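Local coordinates for protein coronin (Toxoplasma gondii, PDB 4OZU) that probably binds actin filaments, as coronins generally do, the piece described being the WD40 beta-propeller domain of a longer parasite protein, at residues Leu196-Pro201 / Trp250-Phe255; Leu29-Thr34 / Leu336-Gly341; Asp369-Met374 / Ala386-Ser391. One frame throughout, in Å; residues are numbered along the deposited sequence.

Contact 1: residues Leu196-Pro201 / Trp250-Phe255; sequences LNIVDP and WDTRKF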
loop_
_atom_site.group_PDB
_atom_site.type_symbol
_atom_site.label_atom_id
_atom_site.label_comp_id
_atom_site.label_asym_id
_atom_site.label_seq_id
_atom_site.Cartn_x
_atom_site.Cartn_y
_atom_site.Cartn_z
ATOM N N LEU A 196 5.907 -14.778 -9.365
ATOM C CA LEU A 196 6.413 -13.728 -8.500
ATOM C C LEU A 196 7.829 -13.415 -8.957
ATOM O O LEU A 196 8.673 -14.310 -9.000
ATOM C CB LEU A 196 6.397 -14.169 -7.037
ATOM C CG LEU A 196 7.076 -13.226 -6.040
ATOM C CD1 LEU A 196 6.279 -11.942 -5.869
ATOM C CD2 LEU A 196 7.261 -13.927 -4.720
ATOM N N ASN A 197 8.080 -12.154 -9.298
ATOM C CA ASN A 197 9.364 -11.735 -9.838
ATOM C C ASN A 197 10.023 -10.707 -8.946
ATOM O O ASN A 197 9.362 -9.799 -8.438
ATOM C CB ASN A 197 9.197 -11.157 -11.248
ATOM C CG ASN A 197 8.309 -12.012 -12.131
ATOM O OD1 ASN A 197 8.713 -13.080 -12.594
ATOM N ND2 ASN A 197 7.089 -11.539 -12.375
ATOM N N ILE A 198 11.330 -10.864 -8.759
ATOM C CA ILE A 198 12.127 -9.919 -7.991
ATOM C C ILE A 198 13.014 -9.126 -8.945
ATOM O O ILE A 198 13.713 -9.704 -9.782
ATOM C CB ILE A 198 13.009 -10.621 -6.944
ATOM C CG1 ILE A 198 12.204 -11.657 -6.150
ATOM C CG2 ILE A 198 13.640 -9.589 -6.029
ATOM C CD1 ILE A 198 11.016 -11.087 -5.401
ATOM N N VAL A 199 12.999 -7.803 -8.790
ATOM C CA VAL A 199 13.676 -6.896 -9.718
ATOM C C VAL A 199 14.649 -5.987 -8.994
ATOM O O VAL A 199 14.289 -5.375 -7.987
ATOM C CB VAL A 199 12.669 -6.013 -10.473
ATOM C CG1 VAL A 199 13.388 -5.109 -11.465
ATOM C CG2 VAL A 199 11.636 -6.882 -11.188
ATOM N N ASP A 200 15.872 -5.910 -9.522
ATOM C CA ASP A 200 16.883 -4.966 -9.054
ATOM C C ASP A 200 16.961 -3.799 -10.041
ATOM O O ASP A 200 17.525 -3.940 -11.127
ATOM C CB ASP A 200 18.239 -5.661 -8.916
ATOM C CG ASP A 200 19.317 -4.758 -8.313
ATOM O OD1 ASP A 200 19.280 -3.526 -8.525
ATOM O OD2 ASP A 200 20.216 -5.297 -7.632
ATOM N N PRO A 201 16.386 -2.642 -9.678
ATOM C CA PRO A 201 16.357 -1.541 -10.652
ATOM C C PRO A 201 17.720 -0.925 -10.953
ATOM O O PRO A 201 17.951 -0.495 -12.079
ATOM C CB PRO A 201 15.447 -0.510 -9.991
ATOM C CG PRO A 201 15.505 -0.825 -8.523
ATOM C CD PRO A 201 15.661 -2.308 -8.440
ATOM N N TRP A 250 8.075 -16.219 1.058
ATOM C CA TRP A 250 9.222 -16.547 0.221
ATOM C C TRP A 250 10.463 -15.864 0.729
ATOM O O TRP A 250 10.423 -14.709 1.145
ATOM C CB TRP A 250 8.994 -16.118 -1.227
ATOM C CG TRP A 250 7.713 -16.595 -1.766
ATOM C CD1 TRP A 250 6.489 -16.004 -1.619
ATOM C CD2 TRP A 250 7.501 -17.779 -2.540
ATOM N NE1 TRP A 250 5.532 -16.744 -2.259
ATOM C CE2 TRP A 250 6.124 -17.842 -2.826
ATOM C CE3 TRP A 250 8.338 -18.790 -3.010
ATOM C CZ2 TRP A 250 5.569 -18.878 -3.569
ATOM C CZ3 TRP A 250 7.788 -19.814 -3.745
ATOM C CH2 TRP A 250 6.414 -19.853 -4.021
ATOM N N ASP A 251 11.562 -16.596 0.653
ATOM C CA ASP A 251 12.894 -16.080 0.911
ATOM C C ASP A 251 13.577 -15.875 -0.435
ATOM O O ASP A 251 13.856 -16.842 -1.145
ATOM C CB ASP A 251 13.673 -17.061 1.784
ATOM C CG ASP A 251 15.089 -16.605 2.079
ATOM O OD1 ASP A 251 15.518 -15.546 1.569
ATOM O OD2 ASP A 251 15.780 -17.323 2.830
ATOM N N THR A 252 13.842 -14.623 -0.795
ATOM C CA THR A 252 14.381 -14.329 -2.122
ATOM C C THR A 252 15.811 -14.822 -2.310
ATOM O O THR A 252 16.339 -14.801 -3.426
ATOM C CB THR A 252 14.330 -12.820 -2.430
ATOM O OG1 THR A 252 14.971 -12.085 -1.383
ATOM C CG2 THR A 252 12.887 -12.361 -2.554
ATOM N N ARG A 253 16.434 -15.282 -1.228
ATOM C CA ARG A 253 17.772 -15.862 -1.294
ATOM C C ARG A 253 17.736 -17.388 -1.445
ATOM O O ARG A 253 18.759 -18.025 -1.733
ATOM C CB ARG A 253 18.565 -15.482 -0.047
ATOM C CG ARG A 253 19.007 -14.036 -0.027
ATOM C CD ARG A 253 20.023 -13.774 1.071
ATOM N NE ARG A 253 20.510 -12.397 1.028
ATOM C CZ ARG A 253 19.919 -11.367 1.629
ATOM N NH1 ARG A 253 18.808 -11.538 2.345
ATOM N NH2 ARG A 253 20.447 -10.156 1.515
ATOM N N LYS A 254 16.555 -17.961 -1.217
ATOM C CA LYS A 254 16.283 -19.393 -1.381
ATOM C C LYS A 254 14.914 -19.523 -2.039
ATOM O O LYS A 254 13.942 -19.979 -1.422
ATOM C CB LYS A 254 16.292 -20.126 -0.039
ATOM C CG LYS A 254 17.585 -20.022 0.745
ATOM C CD LYS A 254 17.592 -21.038 1.879
ATOM C CE LYS A 254 18.725 -20.796 2.858
ATOM N NZ LYS A 254 18.747 -21.838 3.921
ATOM N N PHE A 255 14.858 -19.109 -3.298
ATOM C CA PHE A 255 13.618 -18.715 -3.953
ATOM C C PHE A 255 13.004 -19.825 -4.803
ATOM O O PHE A 255 12.378 -19.555 -5.821
ATOM C CB PHE A 255 13.916 -17.492 -4.818
ATOM C CG PHE A 255 12.735 -16.611 -5.095
ATOM C CD1 PHE A 255 11.867 -16.206 -4.082
ATOM C CD2 PHE A 255 12.518 -16.143 -6.380
ATOM C CE1 PHE A 255 10.803 -15.375 -4.363
ATOM C CE2 PHE A 255 11.455 -15.313 -6.659
ATOM C CZ PHE A 255 10.596 -14.932 -5.658
#

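Contact 2: residues Leu29-Thr34 / Leu336-Gly341; sequences LSTKQT and LKQENG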
loop_
_atom_site.group_PDB
_atom_site.type_symbol
_atom_site.label_atom_id
_atom_site.label_comp_id
_atom_site.label_asym_id
_atom_site.label_seq_id
_atom_site.Cartn_x
_atom_site.Cartn_y
_atom_site.Cartn_z
ATOM N N LEU A 29 -18.103 8.645 -4.515
ATOM C CA LEU A 29 -16.897 7.864 -4.778
ATOM C C LEU A 29 -17.047 6.907 -5.952
ATOM O O LEU A 29 -18.132 6.394 -6.222
ATOM C CB LEU A 29 -16.512 7.075 -3.532
ATOM C CG LEU A 29 -16.249 7.933 -2.294
ATOM C CD1 LEU A 29 -16.069 7.057 -1.070
ATOM C CD2 LEU A 29 -15.028 8.812 -2.517
ATOM N N SER A 30 -15.935 6.669 -6.638
ATOM C CA SER A 30 -15.892 5.700 -7.719
ATOM C C SER A 30 -16.013 4.282 -7.181
ATOM O O SER A 30 -15.538 3.980 -6.083
ATOM C CB SER A 30 -14.595 5.845 -8.510
ATOM O OG SER A 30 -14.396 4.738 -9.370
ATOM N N THR A 31 -16.650 3.418 -7.966
ATOM C CA THR A 31 -16.734 1.998 -7.657
ATOM C C THR A 31 -16.215 1.170 -8.835
ATOM O O THR A 31 -16.513 -0.019 -8.953
ATOM C CB THR A 31 -18.176 1.581 -7.319
ATOM O OG1 THR A 31 -19.045 1.945 -8.398
ATOM C CG2 THR A 31 -18.642 2.270 -6.045
ATOM N N LYS A 32 -15.432 1.811 -9.699
ATOM C CA LYS A 32 -14.821 1.136 -10.841
ATOM C C LYS A 32 -13.797 0.101 -10.387
ATOM O O LYS A 32 -13.162 0.258 -9.344
ATOM C CB LYS A 32 -14.152 2.153 -11.767
ATOM C CG LYS A 32 -15.125 3.046 -12.511
ATOM C CD LYS A 32 -14.399 4.051 -13.391
ATOM C CE LYS A 32 -15.348 4.731 -14.365
ATOM N NZ LYS A 32 -14.625 5.551 -15.379
ATOM N N GLN A 33 -13.633 -0.954 -11.180
ATOM C CA GLN A 33 -12.698 -2.021 -10.842
ATOM C C GLN A 33 -11.269 -1.611 -11.176
ATOM O O GLN A 33 -11.016 -1.026 -12.231
ATOM C CB GLN A 33 -13.058 -3.313 -11.580
ATOM C CG GLN A 33 -14.502 -3.775 -11.373
ATOM C CD GLN A 33 -14.808 -4.154 -9.931
ATOM O OE1 GLN A 33 -13.909 -4.248 -9.095
ATOM N NE2 GLN A 33 -16.086 -4.374 -9.635
ATOM N N THR A 34 -10.345 -1.925 -10.271
ATOM C CA THR A 34 -8.923 -1.651 -10.469
ATOM C C THR A 34 -8.075 -2.820 -9.958
ATOM O O THR A 34 -8.607 -3.786 -9.406
ATOM C CB THR A 34 -8.484 -0.357 -9.751
ATOM O OG1 THR A 34 -8.630 -0.513 -8.334
ATOM C CG2 THR A 34 -9.313 0.829 -10.218
ATOM N N LEU A 336 -9.279 2.514 6.179
ATOM C CA LEU A 336 -10.368 3.330 5.666
ATOM C C LEU A 336 -11.064 2.480 4.624
ATOM O O LEU A 336 -10.475 2.134 3.603
ATOM C CB LEU A 336 -9.855 4.642 5.073
ATOM C CG LEU A 336 -9.071 5.505 6.064
ATOM C CD1 LEU A 336 -8.416 6.695 5.374
ATOM C CD2 LEU A 336 -9.997 5.977 7.178
ATOM N N LYS A 337 -12.305 2.123 4.919
ATOM C CA LYS A 337 -13.085 1.196 4.108
ATOM C C LYS A 337 -14.177 1.932 3.336
ATOM O O LYS A 337 -15.070 2.484 3.948
ATOM C CB LYS A 337 -13.714 0.134 5.022
ATOM C CG LYS A 337 -14.633 -0.857 4.330
ATOM C CD LYS A 337 -15.492 -1.588 5.351
ATOM C CE LYS A 337 -16.572 -2.422 4.680
ATOM N NZ LYS A 337 -17.722 -2.648 5.597
ATOM N N GLN A 338 -14.120 1.947 2.006
ATOM C CA GLN A 338 -15.226 2.517 1.231
ATOM C C GLN A 338 -16.413 1.569 1.249
ATOM O O GLN A 338 -16.286 0.388 0.908
ATOM C CB GLN A 338 -14.821 2.801 -0.218
ATOM C CG GLN A 338 -15.953 3.339 -1.092
ATOM C CD GLN A 338 -15.472 3.721 -2.484
ATOM O OE1 GLN A 338 -14.290 4.025 -2.683
ATOM N NE2 GLN A 338 -16.381 3.697 -3.456
ATOM N N GLU A 339 -17.560 2.098 1.658
ATOM C CA GLU A 339 -18.817 1.372 1.619
ATOM C C GLU A 339 -19.710 2.014 0.568
ATOM O O GLU A 339 -19.978 3.212 0.623
ATOM C CB GLU A 339 -19.483 1.374 2.995
ATOM C CG GLU A 339 -18.650 0.670 4.049
ATOM C CD GLU A 339 -19.356 0.555 5.385
ATOM O OE1 GLU A 339 -20.211 1.414 5.683
ATOM O OE2 GLU A 339 -19.052 -0.397 6.135
ATOM N N ASN A 340 -20.151 1.205 -0.393
ATOM C CA ASN A 340 -20.901 1.680 -1.549
ATOM C C ASN A 340 -20.153 2.812 -2.250
ATOM O O ASN A 340 -18.951 2.697 -2.478
ATOM C CB ASN A 340 -22.300 2.103 -1.117
ATOM C CG ASN A 340 -23.022 1.000 -0.378
ATOM O OD1 ASN A 340 -23.285 -0.064 -0.944
ATOM N ND2 ASN A 340 -23.327 1.231 0.892
ATOM N N GLY A 341 -20.846 3.897 -2.585
ATOM C CA GLY A 341 -20.219 5.010 -3.278
ATOM C C GLY A 341 -20.266 6.323 -2.513
ATOM O O GLY A 341 -19.971 7.374 -3.086
#

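Contact 3: residues Asp369-Met374 / Ala386-Ser391; sequences DVEPSM and AIRRRS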
loop_
_atom_site.group_PDB
_atom_site.type_symbol
_atom_site.label_atom_id
_atom_site.label_comp_id
_atom_site.label_asym_id
_atom_site.label_seq_id
_atom_site.Cartn_x
_atom_site.Cartn_y
_atom_site.Cartn_z
ATOM N N ASP A 369 10.003 7.107 9.574
ATOM C CA ASP A 369 9.878 8.558 9.601
ATOM C C ASP A 369 9.633 9.142 8.218
ATOM O O ASP A 369 9.793 8.462 7.209
ATOM C CB ASP A 369 11.133 9.185 10.196
ATOM C CG ASP A 369 10.869 10.546 10.840
ATOM O OD1 ASP A 369 9.715 11.039 10.790
ATOM O OD2 ASP A 369 11.825 11.124 11.394
ATOM N N VAL A 370 9.259 10.414 8.187
ATOM C CA VAL A 370 8.995 11.104 6.931
ATOM C C VAL A 370 10.264 11.792 6.420
ATOM O O VAL A 370 10.208 12.888 5.862
ATOM C CB VAL A 370 7.852 12.133 7.093
ATOM C CG1 VAL A 370 6.541 11.408 7.388
ATOM C CG2 VAL A 370 8.164 13.148 8.195
ATOM N N GLU A 371 11.402 11.127 6.622
ATOM C CA GLU A 371 12.699 11.587 6.124
ATOM C C GLU A 371 13.339 10.484 5.301
ATOM O O GLU A 371 13.483 9.365 5.790
ATOM C CB GLU A 371 13.649 11.951 7.265
ATOM C CG GLU A 371 13.294 13.153 8.079
ATOM C CD GLU A 371 14.288 13.365 9.201
ATOM O OE1 GLU A 371 15.435 12.880 9.083
ATOM O OE2 GLU A 371 13.923 13.998 10.207
ATOM N N PRO A 372 13.751 10.779 4.056
ATOM C CA PRO A 372 14.459 9.730 3.312
ATOM C C PRO A 372 15.822 9.391 3.913
ATOM O O PRO A 372 16.525 10.300 4.338
ATOM C CB PRO A 372 14.643 10.337 1.913
ATOM C CG PRO A 372 13.851 11.603 1.894
ATOM C CD PRO A 372 13.632 12.032 3.293
ATOM N N SER A 373 16.207 8.115 3.919
ATOM C CA SER A 373 17.519 7.751 4.452
ATOM C C SER A 373 18.615 8.030 3.430
ATOM O O SER A 373 19.777 8.222 3.794
ATOM C CB SER A 373 17.566 6.278 4.869
ATOM O OG SER A 373 17.558 5.420 3.745
ATOM N N MET A 374 18.229 8.075 2.156
ATOM C CA MET A 374 19.165 8.296 1.059
ATOM C C MET A 374 18.615 9.289 0.040
ATOM O O MET A 374 17.417 9.302 -0.239
ATOM C CB MET A 374 19.472 6.981 0.341
ATOM C CG MET A 374 20.188 5.964 1.181
ATOM S SD MET A 374 20.376 4.411 0.290
ATOM C CE MET A 374 18.753 3.701 0.511
ATOM N N ALA A 386 19.527 1.994 5.941
ATOM C CA ALA A 386 18.223 1.591 6.464
ATOM C C ALA A 386 17.314 2.803 6.627
ATOM O O ALA A 386 17.801 3.911 6.866
ATOM C CB ALA A 386 18.387 0.868 7.793
ATOM N N ILE A 387 16.004 2.603 6.485
ATOM C CA ILE A 387 15.069 3.719 6.580
ATOM C C ILE A 387 15.215 4.430 7.919
ATOM O O ILE A 387 15.591 3.832 8.939
ATOM C CB ILE A 387 13.594 3.289 6.399
ATOM C CG1 ILE A 387 13.189 2.215 7.416
ATOM C CG2 ILE A 387 13.351 2.806 4.979
ATOM C CD1 ILE A 387 11.685 2.180 7.662
ATOM N N ARG A 388 14.946 5.724 7.900
ATOM C CA ARG A 388 14.998 6.502 9.111
ATOM C C ARG A 388 13.727 6.274 9.910
ATOM O O ARG A 388 12.644 6.093 9.343
ATOM C CB ARG A 388 15.201 7.978 8.782
ATOM C CG ARG A 388 16.609 8.270 8.287
ATOM C CD ARG A 388 16.832 9.737 8.050
ATOM N NE ARG A 388 18.169 10.005 7.522
ATOM C CZ ARG A 388 18.590 11.208 7.146
ATOM N NH1 ARG A 388 17.784 12.257 7.246
ATOM N NH2 ARG A 388 19.817 11.366 6.671
ATOM N N ARG A 389 13.883 6.278 11.230
ATOM C CA ARG A 389 12.803 5.972 12.152
ATOM C C ARG A 389 12.652 7.031 13.231
ATOM O O ARG A 389 13.609 7.722 13.592
ATOM C CB ARG A 389 13.039 4.615 12.810
ATOM C CG ARG A 389 13.076 3.476 11.837
ATOM C CD ARG A 389 13.316 2.141 12.519
ATOM N NE ARG A 389 13.287 1.085 11.514
ATOM C CZ ARG A 389 12.178 0.507 11.062
ATOM N NH1 ARG A 389 10.987 0.849 11.548
ATOM N NH2 ARG A 389 12.268 -0.428 10.126
ATOM N N ARG A 390 11.436 7.141 13.751
ATOM C CA ARG A 390 11.137 8.080 14.821
ATOM C C ARG A 390 10.324 7.378 15.886
ATOM O O ARG A 390 9.314 6.741 15.586
ATOM C CB ARG A 390 10.370 9.294 14.295
ATOM C CG ARG A 390 10.022 10.321 15.369
ATOM C CD ARG A 390 9.180 11.458 14.811
ATOM N NE ARG A 390 9.965 12.398 14.012
ATOM C CZ ARG A 390 10.660 13.417 14.516
ATOM N NH1 ARG A 390 10.685 13.633 15.827
ATOM N NH2 ARG A 390 11.338 14.222 13.709
ATOM N N SER A 391 10.780 7.469 17.132
ATOM C CA SER A 391 9.993 7.007 18.265
ATOM C C SER A 391 8.981 8.085 18.620
ATOM O O SER A 391 9.334 9.137 19.151
ATOM C CB SER A 391 10.881 6.680 19.466
ATOM O OG SER A 391 11.384 5.357 19.381
HETATM O O HOH W 1 11.429 6.236 6.662
HETATM O O HOH W 2 11.295 13.806 10.842
HETATM O O HOH W 3 14.223 10.265 11.589
HETATM O O HOH W 4 13.803 6.734 5.358
#

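Contact 1: residues Leu196-Pro201 / Trp250-Phe255
Leu196, Phe255 and Ile198 bury the most surface where strand 195-200 faces the end of strand 245-251 and the turn that follows it. The two strands belong to different sheets, with the Leu196 and Trp250 CA atoms 9.6 Å apart, and side chains bridge the gap. Leu196 has CG anti to the backbone N (chi1 172°), which sends CD2 into the corner between two aromatic rings. Leu196 CD2 lies over one face of Trp250, 4.0 Å from the centroid of the five-membered ring and 19° off its normal, a CH-pi contact displaced toward the rim. Leu196 CD2 meets Phe255 differently, near the plane of the ring and at its edge, 3.6 Å from Phe255 CZ.

Phe255, with CG anti to its own N (chi1 -155°), points CZ between Leu196 and Ile198. From Ile198, CG1 approaches Phe255 CZ obliquely at 3.7 Å. The side chains of Ile198 and Thr252 cross at about a right angle, and Ile198 CD1 touches Thr252 CG2 at 3.6 Å. Thr252 can offer this methyl because its OG1 takes the crowded rotamer and bonds to Gly232 O.

Asp251 shapes the turn that carries Thr252 and leads into Phe255: its O accepts from Lys254 N at 2.9 Å in a type I turn, and its OD1 accepts from Arg253 N as an Asx turn. Val210 of strand 205-211 packs on Trp250 and Phe255. Trp250 NE1 bonds to Thr236 OG1, the tryptophan-to-hydroxyl link known from WD repeats; between the two segments the contact is apolar packing of adjacent WD40 propeller blades.

Contact 2: residues Leu29-Thr34 / Leu336-Gly341
Two nearly straight hydrogen bonds join 29-34 to 336-341. In the backbone one, Leu29 N donates to Gly341 O at 2.7 Å with an N-H...O angle of 173°. In the other, the Gln338 side chain reaches across: CG is anti to the backbone N (chi1 177°) and the chain stays extended, so NE2 meets Ser30 O at 2.8 Å. The second N-H of Gln338 NE2 turns back to Asn340 O at 2.9 Å. Both acceptors lie close to the amide plane, and OE1 accepts from Asn316 ND2, so three bonds fix the rotation and the flip of this buried amide.

Van der Waals contacts fill in around the amide. Leu29 runs past Gln338 in the opposite direction, its CB 3.4 Å from Gln338 NE2 and its CD1 3.7 Å from Gln338 CG. The Thr31 side chain crosses that of Gln338 at about a right angle, and Thr31 CG2 lies 3.6 Å from Asn340 O.

Ser30 OG accepts from Lys32 N at 3.1 Å, an ST turn that bends the chain through Thr31. Gly341 sits in the turn between strands 331-339 and 343-350. Strand 16-25 pairs with 343-350 while 29-34 leads to strand 40-41, the N-to-C ring closure characteristic of a seven-bladed WD40 propeller.

Contact 3: residues Asp369-Met374 / Ala386-Ser391
One backbone bond and two salt bridges are the direct polar links. Asp369 N donates to Arg388 O at 2.8 Å, almost straight at 174°. Glu371, its chain extended beyond CG, brings OE1 to Arg388 NH1 at 3.0 Å through its anti lone pair. The carboxylate and guanidinium planes stand 82° apart, as fits a single-point grip. Arg388 is extended from CG to NE; Pro372 O sits over one face of its guanidinium, while Arg388 CG passes Ser373 CB at 4.1 Å. Ser373 CB in turn packs 3.1 Å from Ala386 O. The second salt bridge is longer, Asp369 OD2 to Arg390 NE at 3.5 Å, and depends on the bend of Arg390 at chi3 (-75°).

The backbone bond lies next to the short antiparallel pairing of 367-368 with 389-390. These strands belong to the C-terminal extension that follows strand 343-350 and lies against loops of several propeller blades, with Pro372 on Tyr91 and Val370 on Leu323.

Asp369 OD1 accepts from Val370 N, met from above the carboxylate plane, which helps position Asp369. Four waters form the next shell. One donates to both Asp369 O and Arg388 O; another joins Glu371 O to Arg388 N. A third donates to Asp369 OD2 and, at 2.7 Å, to Glu371 OE2 while accepting from Arg390 NH2; its two donated bonds probably temper the repulsion between the carboxylates. The fourth links Asp369 OD2 to Arg389 O. Farther out, Ser373 OG bonds to Lys385 O, and Arg389 turns away to a salt bridge with Glu277.

How the contacts relate
From the N terminus, the chain first lends strand 16-25 to the last blade, and then 29-34 opens contact 2, whose partner 336-341 arrives 302 residues later. Contact 1 is nested inside that long loop, closing a much shorter one of 48 residues between the third strands of two successive blades. Contact 3 comes in series after both, closing a loop that contains helix 376-380. Contacts 1 and 2 lie on opposite sides of the chain's centre, their centres 32 Å apart, and their nearest atoms stay about 17 Å apart. Blade packs on blade in contact 1, the ring's two ends meet in contact 2, and the C-terminal extension folds on itself in contact 3.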